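Local structure of predicted sugar phosphatases of the HAD superfamily (Cytophaga hutchinsonii, 2HX1) at residues L138-L150 / A181-S193. The protein is probably a magnesium-dependent phosphatase of the HAD superfamily that removes phosphate from sugar phosphates or related substrates. Residues are numbered along the deposited sequence; the frame is centred on the assembly and turned at random.
Sequences LLDDEGFNWFHDL and AIAIGGVATMIES. With EDO (1,2-ethanediol), chain N.
With CG1 anti to the backbone N (chi1 -165°), I184 lays its branch along the 138-141 backbone: CG1 lies 3.7 Å from L138 CB, and CD1 reaches the D140 carbonyl. At W146, chi1 of -82° keeps CG beside the backbone N and sets the six-membered ring against I182, V187 and M190. I182 CD1 meets the ring edge near its plane, 4.0 Å from W146 CH2, whereas V187 CG2 and the methyl of selenomethionine M190 approach obliquely; M190 SE, 5.4 Å from the six-ring centroid, makes this a Met-aromatic contact. The indole's rotation is also held from its own segment: W146 NE1 donates to D141 O, near the ring plane (3.0 Å, N-H...O 162°). L138 CD2 and I191 CD1 meet tip to tip at 3.7 Å, and L150 CD2 packs on V187 CG1.

No direct hydrogen bond crosses the interface; waters bridge D141 OD2 to I182 O and D141 OD1 to I184 N. D141 OD2 is also hydrogen-bonded to Y173 OH. D140 OD1 closes an Asx turn by accepting from E142 N (2.8 Å) through its anti lone pair; a leucine here would probably leave that N-H without its acceptor and free the turn to shift.

F147 of the second subunit meets W146 edge-to-face. The contact joins the end of strand 133-138, the turn after it and helix 146-159 to strand 180-182 and helix 184-195; V166 of strand 164-167 and F199 of strand 199-202 touch L138 and A188. Their five-stranded sheet, separate from the six-stranded one leading to magnesium residues D20 and D233, is consistent with a HAD cap domain.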
ATOM      1  N   LEU A 138      17.716  12.532   5.296  1.00 20.46           N
ATOM      2  CA  LEU A 138      17.417  11.827   6.548  1.00 22.01           C
ATOM      3  C   LEU A 138      18.621  10.929   6.927  1.00 22.48           C
ATOM      4  O   LEU A 138      19.019  10.052   6.162  1.00 19.64           O
ATOM      5  CB  LEU A 138      16.108  11.026   6.413  1.00 20.52           C
ATOM      6  CG  LEU A 138      14.855  11.725   6.959  1.00 15.54           C
ATOM      7  CD1 LEU A 138      14.791  13.138   6.391  1.00 18.30           C
ATOM      8  CD2 LEU A 138      13.594  10.946   6.636  1.00 21.43           C
ATOM      9  N   LEU A 139      19.239  11.205   8.080  1.00 22.29           N
ATOM     10  CA  LEU A 139      20.553  10.602   8.426  1.00 22.97           C
ATOM     11  C   LEU A 139      20.527   9.730   9.688  1.00 22.58           C
ATOM     12  O   LEU A 139      21.260   8.731   9.768  1.00 22.68           O
ATOM     13  CB  LEU A 139      21.620  11.687   8.626  1.00 21.42           C
ATOM     14  CG  LEU A 139      21.951  12.582   7.429  1.00 25.82           C
ATOM     15  CD1 LEU A 139      22.758  13.744   7.920  1.00 23.47           C
ATOM     16  CD2 LEU A 139      22.728  11.801   6.356  1.00 20.70           C
ATOM     17  N   ASP A 140      19.735  10.136  10.674  1.00 22.91           N
ATOM     18  CA  ASP A 140      19.708   9.465  11.979  1.00 23.78           C
ATOM     19  C   ASP A 140      18.326   9.703  12.625  1.00 25.31           C
ATOM     20  O   ASP A 140      17.746  10.751  12.464  1.00 23.95           O
ATOM     21  CB  ASP A 140      20.846  10.006  12.857  1.00 22.41           C
ATOM     22  CG  ASP A 140      21.193   9.095  14.026  1.00 31.31           C
ATOM     23  OD1 ASP A 140      20.344   8.906  14.905  1.00 43.01           O
ATOM     24  OD2 ASP A 140      22.333   8.583  14.095  1.00 41.92           O
ATOM     25  N   ASP A 141      17.792   8.702  13.325  1.00 26.81           N
ATOM     26  CA  ASP A 141      16.520   8.851  14.040  1.00 26.47           C
ATOM     27  C   ASP A 141      16.641   9.751  15.278  1.00 27.57           C
ATOM     28  O   ASP A 141      15.646  10.342  15.739  1.00 25.74           O
ATOM     29  CB  ASP A 141      15.952   7.484  14.427  1.00 26.36           C
ATOM     30  CG  ASP A 141      16.887   6.710  15.349  1.00 27.82           C
ATOM     31  OD1 ASP A 141      17.933   6.280  14.847  1.00 26.05           O
ATOM     32  OD2 ASP A 141      16.572   6.536  16.548  1.00 24.21           O
ATOM     33  N   GLU A 142      17.859   9.895  15.792  1.00 26.53           N
ATOM     34  CA  GLU A 142      18.097  10.733  16.968  1.00 27.80           C
ATOM     35  C   GLU A 142      18.564  12.132  16.586  1.00 27.13           C
ATOM     36  O   GLU A 142      19.028  12.344  15.481  1.00 27.03           O
ATOM     37  CB  GLU A 142      19.143  10.088  17.876  1.00 28.95           C
ATOM     38  CG  GLU A 142      18.638   8.841  18.529  1.00 34.45           C
ATOM     39  CD  GLU A 142      19.690   8.142  19.381  1.00 44.48           C
ATOM     40  OE1 GLU A 142      20.900   8.209  19.048  1.00 49.22           O
ATOM     41  OE2 GLU A 142      19.290   7.507  20.377  1.00 51.25           O
ATOM     42  N   GLY A 143      18.449  13.076  17.520  1.00 24.28           N
ATOM     43  CA  GLY A 143      19.072  14.384  17.373  1.00 23.88           C
ATOM     44  C   GLY A 143      18.101  15.503  17.125  1.00 25.19           C
ATOM     45  O   GLY A 143      18.506  16.654  16.977  1.00 26.95           O
ATOM     46  N   PHE A 144      16.808  15.183  17.081  1.00 23.47           N
ATOM     47  CA  PHE A 144      15.799  16.188  16.832  1.00 21.21           C
ATOM     48  C   PHE A 144      14.470  15.853  17.495  1.00 21.21           C
ATOM     49  O   PHE A 144      14.206  14.696  17.845  1.00 21.16           O
ATOM     50  CB  PHE A 144      15.608  16.388  15.322  1.00 22.35           C
ATOM     51  CG  PHE A 144      15.137  15.164  14.597  1.00 19.70           C
ATOM     52  CD1 PHE A 144      16.049  14.203  14.169  1.00 22.02           C
ATOM     53  CD2 PHE A 144      13.781  15.002  14.310  1.00 19.75           C
ATOM     54  CE1 PHE A 144      15.611  13.044  13.518  1.00 26.16           C
ATOM     55  CE2 PHE A 144      13.317  13.885  13.654  1.00 21.24           C
ATOM     56  CZ  PHE A 144      14.238  12.874  13.255  1.00 24.52           C
ATOM     57  N   ASN A 145      13.647  16.885  17.675  1.00 20.96           N
ATOM     58  CA  ASN A 145      12.319  16.746  18.264  1.00 21.21           C
ATOM     59  C   ASN A 145      11.381  16.324  17.173  1.00 21.25           C
ATOM     60  O   ASN A 145      11.146  17.080  16.233  1.00 20.21           O
ATOM     61  CB  ASN A 145      11.796  18.039  18.917  1.00 22.04           C
ATOM     62  CG  ASN A 145      10.395  17.871  19.545  1.00 24.17           C
ATOM     63  OD1 ASN A 145       9.433  17.460  18.873  1.00 18.05           O
ATOM     64  ND2 ASN A 145      10.273  18.213  20.835  1.00 24.53           N
ATOM     65  N   TRP A 146      10.825  15.120  17.309  1.00 22.82           N
ATOM     66  CA  TRP A 146      10.013  14.530  16.255  1.00 22.90           C
ATOM     67  C   TRP A 146       8.704  15.271  16.016  1.00 22.64           C
ATOM     68  O   TRP A 146       8.269  15.396  14.894  1.00 24.11           O
ATOM     69  CB  TRP A 146       9.679  13.064  16.564  1.00 24.82           C
ATOM     70  CG  TRP A 146      10.757  12.045  16.221  1.00 24.48           C
ATOM     71  CD1 TRP A 146      12.093  12.266  16.071  1.00 22.97           C
ATOM     72  CD2 TRP A 146      10.567  10.637  16.061  1.00 21.33           C
ATOM     73  NE1 TRP A 146      12.749  11.086  15.801  1.00 23.13           N
ATOM     74  CE2 TRP A 146      11.835  10.068  15.789  1.00 22.40           C
ATOM     75  CE3 TRP A 146       9.458   9.808  16.106  1.00 21.69           C
ATOM     76  CZ2 TRP A 146      12.012   8.704  15.569  1.00 25.50           C
ATOM     77  CZ3 TRP A 146       9.638   8.445  15.889  1.00 23.10           C
ATOM     78  CH2 TRP A 146      10.901   7.913  15.609  1.00 20.95           C
ATOM     79  N   PHE A 147       8.046  15.718  17.073  1.00 22.62           N
ATOM     80  CA  PHE A 147       6.780  16.433  16.926  1.00 23.44           C
ATOM     81  C   PHE A 147       6.988  17.695  16.123  1.00 23.36           C
ATOM     82  O   PHE A 147       6.232  17.972  15.153  1.00 23.25           O
ATOM     83  CB  PHE A 147       6.181  16.758  18.285  1.00 24.58           C
ATOM     84  CG  PHE A 147       5.002  17.702  18.244  1.00 25.14           C
ATOM     85  CD1 PHE A 147       3.757  17.277  17.824  1.00 24.79           C
ATOM     86  CD2 PHE A 147       5.129  19.025  18.710  1.00 27.77           C
ATOM     87  CE1 PHE A 147       2.655  18.149  17.838  1.00 26.51           C
ATOM     88  CE2 PHE A 147       4.033  19.897  18.724  1.00 28.93           C
ATOM     89  CZ  PHE A 147       2.789  19.452  18.304  1.00 28.57           C
ATOM     90  N   HIS A 148       8.026  18.440  16.503  1.00 22.61           N
ATOM     91  CA  HIS A 148       8.387  19.670  15.805  1.00 22.22           C
ATOM     92  C   HIS A 148       8.843  19.441  14.374  1.00 21.77           C
ATOM     93  O   HIS A 148       8.321  20.021  13.418  1.00 22.12           O
ATOM     94  CB  HIS A 148       9.471  20.429  16.580  1.00 24.45           C
ATOM     95  CG  HIS A 148       8.991  21.000  17.877  1.00 28.78           C
ATOM     96  ND1 HIS A 148       9.848  21.325  18.911  1.00 29.41           N
ATOM     97  CD2 HIS A 148       7.741  21.293  18.313  1.00 31.07           C
ATOM     98  CE1 HIS A 148       9.142  21.790  19.927  1.00 34.93           C
ATOM     99  NE2 HIS A 148       7.860  21.770  19.595  1.00 31.78           N
ATOM    100  N   ASP A 149       9.791  18.536  14.209  1.00 23.29           N
ATOM    101  CA  ASP A 149      10.538  18.442  12.944  1.00 22.10           C
ATOM    102  C   ASP A 149      10.009  17.467  11.927  1.00 21.81           C
ATOM    103  O   ASP A 149      10.292  17.623  10.746  1.00 23.17           O
ATOM    104  CB  ASP A 149      12.005  18.207  13.262  1.00 21.68           C
ATOM    105  CG  ASP A 149      12.608  19.386  14.013  1.00 28.23           C
ATOM    106  OD1 ASP A 149      11.929  20.447  14.047  1.00 25.87           O
ATOM    107  OD2 ASP A 149      13.739  19.273  14.542  1.00 27.18           O
ATOM    108  N   LEU A 150       9.214  16.482  12.338  1.00 22.55           N
ATOM    109  CA  LEU A 150       8.458  15.692  11.357  1.00 21.71           C
ATOM    110  C   LEU A 150       7.367  16.522  10.698  1.00 21.27           C
ATOM    111  O   LEU A 150       7.153  16.455   9.477  1.00 20.62           O
ATOM    112  CB  LEU A 150       7.830  14.449  11.988  1.00 21.66           C
ATOM    113  CG  LEU A 150       8.922  13.487  12.475  1.00 25.70           C
ATOM    114  CD1 LEU A 150       8.319  12.242  13.015  1.00 19.85           C
ATOM    115  CD2 LEU A 150       9.952  13.173  11.360  1.00 16.93           C
ATOM    116  N   ALA A 181      13.644  -0.195  17.858  1.00 21.01           N
ATOM    117  CA  ALA A 181      13.615   1.239  17.723  1.00 20.47           C
ATOM    118  C   ALA A 181      13.379   1.549  16.243  1.00 21.80           C
ATOM    119  O   ALA A 181      13.801   0.789  15.356  1.00 21.33           O
ATOM    120  CB  ALA A 181      14.937   1.829  18.184  1.00 19.34           C
ATOM    121  N   ILE A 182      12.662   2.628  15.987  1.00 21.26           N
ATOM    122  CA  ILE A 182      12.405   3.065  14.633  1.00 20.59           C
ATOM    123  C   ILE A 182      13.705   3.660  14.086  1.00 22.73           C
ATOM    124  O   ILE A 182      14.313   4.524  14.728  1.00 22.15           O
ATOM    125  CB  ILE A 182      11.272   4.092  14.604  1.00 20.61           C
ATOM    126  CG1 ILE A 182       9.976   3.469  15.137  1.00 20.32           C
ATOM    127  CG2 ILE A 182      11.032   4.588  13.215  1.00 18.98           C
ATOM    128  CD1 ILE A 182       8.907   4.496  15.485  1.00 22.14           C
ATOM    129  N   ALA A 183      14.126   3.176  12.915  1.00 21.99           N
ATOM    130  CA  ALA A 183      15.375   3.594  12.264  1.00 21.09           C
ATOM    131  C   ALA A 183      15.059   4.709  11.313  1.00 21.84           C
ATOM    132  O   ALA A 183      13.889   5.003  11.060  1.00 25.84           O
ATOM    133  CB  ALA A 183      16.024   2.452  11.504  1.00 20.44           C
ATOM    134  N   ILE A 184      16.102   5.336  10.777  1.00 20.85           N
ATOM    135  CA  ILE A 184      15.920   6.512   9.908  1.00 21.84           C
ATOM    136  C   ILE A 184      15.086   6.154   8.644  1.00 21.95           C
ATOM    137  O   ILE A 184      14.237   6.938   8.191  1.00 18.46           O
ATOM    138  CB  ILE A 184      17.262   7.209   9.613  1.00 19.36           C
ATOM    139  CG1 ILE A 184      17.023   8.608   9.030  1.00 24.23           C
ATOM    140  CG2 ILE A 184      18.206   6.316   8.716  1.00 16.40           C
ATOM    141  CD1 ILE A 184      16.209   9.594   9.968  1.00 19.26           C
ATOM    142  N   GLY A 185      15.277   4.933   8.125  1.00 22.33           N
ATOM    143  CA  GLY A 185      14.476   4.460   6.997  1.00 21.42           C
ATOM    144  C   GLY A 185      13.031   4.361   7.366  1.00 20.12           C
ATOM    145  O   GLY A 185      12.142   4.587   6.542  1.00 22.43           O
ATOM    146  N   GLY A 186      12.783   4.019   8.616  1.00 22.46           N
ATOM    147  CA  GLY A 186      11.423   3.922   9.139  1.00 21.76           C
ATOM    148  C   GLY A 186      10.805   5.290   9.289  1.00 21.84           C
ATOM    149  O   GLY A 186       9.639   5.469   9.012  1.00 21.11           O
ATOM    150  N   VAL A 187      11.596   6.263   9.714  1.00 21.08           N
ATOM    151  CA  VAL A 187      11.130   7.643   9.747  1.00 21.28           C
ATOM    152  C   VAL A 187      10.704   8.114   8.344  1.00 21.95           C
ATOM    153  O   VAL A 187       9.685   8.781   8.198  1.00 21.76           O
ATOM    154  CB  VAL A 187      12.200   8.582  10.351  1.00 21.28           C
ATOM    155  CG1 VAL A 187      11.796  10.078  10.227  1.00 16.30           C
ATOM    156  CG2 VAL A 187      12.428   8.221  11.786  1.00 17.54           C
ATOM    157  N   ALA A 188      11.500   7.795   7.321  1.00 20.67           N
ATOM    158  CA  ALA A 188      11.127   8.111   5.946  1.00 17.48           C
ATOM    159  C   ALA A 188       9.824   7.408   5.607  1.00 18.04           C
ATOM    160  O   ALA A 188       8.935   8.023   5.043  1.00 17.15           O
ATOM    161  CB  ALA A 188      12.255   7.697   4.965  1.00 16.45           C
ATOM    162  N   THR A 189       9.717   6.120   5.954  1.00 19.84           N
ATOM    163  CA  THR A 189       8.510   5.345   5.687  1.00 21.23           C
ATOM    164  C   THR A 189       7.265   6.022   6.287  1.00 22.09           C
ATOM    165  O   THR A 189       6.202   6.072   5.649  1.00 23.06           O
ATOM    166  CB  THR A 189       8.655   3.895   6.223  1.00 22.26           C
ATOM    167  OG1 THR A 189       9.678   3.209   5.485  1.00 21.37           O
ATOM    168  CG2 THR A 189       7.353   3.129   6.100  1.00 17.45           C
HETATM  169  N   MSE A 190       7.410   6.531   7.514  1.00 21.93           N
HETATM  170  CA  MSE A 190       6.323   7.208   8.221  1.00 22.11           C
HETATM  171  C   MSE A 190       5.948   8.481   7.540  1.00 19.92           C
HETATM  172  O   MSE A 190       4.773   8.791   7.408  1.00 23.23           O
HETATM  173  CB  MSE A 190       6.761   7.544   9.631  1.00 20.30           C
HETATM  174  CG  MSE A 190       6.845   6.323  10.512  1.00 30.79           C
HETATM  175 SE   MSE A 190       7.464   6.717  12.322  0.70 29.33          SE
HETATM  176  CE  MSE A 190       8.286   8.366  12.216  1.00 40.72           C
ATOM    177  N   ILE A 191       6.950   9.261   7.146  1.00 20.24           N
ATOM    178  CA  ILE A 191       6.698  10.481   6.397  1.00 20.03           C
ATOM    179  C   ILE A 191       5.948  10.155   5.101  1.00 20.96           C
ATOM    180  O   ILE A 191       4.951  10.802   4.728  1.00 21.25           O
ATOM    181  CB  ILE A 191       8.003  11.205   6.079  1.00 21.81           C
ATOM    182  CG1 ILE A 191       8.649  11.753   7.377  1.00 25.76           C
ATOM    183  CG2 ILE A 191       7.733  12.362   5.103  1.00 16.03           C
ATOM    184  CD1 ILE A 191      10.164  12.166   7.201  1.00 20.97           C
ATOM    185  N   GLU A 192       6.431   9.134   4.409  1.00 21.18           N
ATOM    186  CA  GLU A 192       5.828   8.714   3.167  1.00 24.19           C
ATOM    187  C   GLU A 192       4.387   8.185   3.306  1.00 24.94           C
ATOM    188  O   GLU A 192       3.609   8.227   2.353  1.00 24.28           O
ATOM    189  CB  GLU A 192       6.736   7.689   2.492  1.00 25.37           C
ATOM    190  CG  GLU A 192       8.029   8.305   1.974  1.00 22.80           C
ATOM    191  CD  GLU A 192       8.904   7.294   1.224  1.00 26.94           C
ATOM    192  OE1 GLU A 192       9.107   6.171   1.731  1.00 28.34           O
ATOM    193  OE2 GLU A 192       9.374   7.635   0.116  1.00 30.79           O
ATOM    194  N   SER A 193       4.020   7.723   4.492  1.00 25.88           N
ATOM    195  CA  SER A 193       2.620   7.306   4.739  1.00 25.94           C
ATOM    196  C   SER A 193       1.656   8.500   4.732  1.00 23.63           C
ATOM    197  O   SER A 193       0.487   8.327   4.476  1.00 25.40           O
ATOM    198  CB  SER A 193       2.503   6.502   6.048  1.00 25.14           C
ATOM    199  OG  SER A 193       2.610   7.341   7.192  1.00 22.49           O
TER
HETATM  200  C1  EDO N 309      21.874   5.267  18.186  1.00 56.10           C
HETATM  201  O1  EDO N 309      20.811   4.305  18.121  1.00 55.07           O
HETATM  202  C2  EDO N 309      21.966   6.018  16.868  1.00 60.89           C
HETATM  203  O2  EDO N 309      20.729   5.931  16.132  1.00 61.23           O
HETATM  204  O   HOH W   1      13.920   5.808  17.049  1.00 20.40           O
HETATM  205  O   HOH W   2      18.636   4.993  12.316  1.00 25.57           O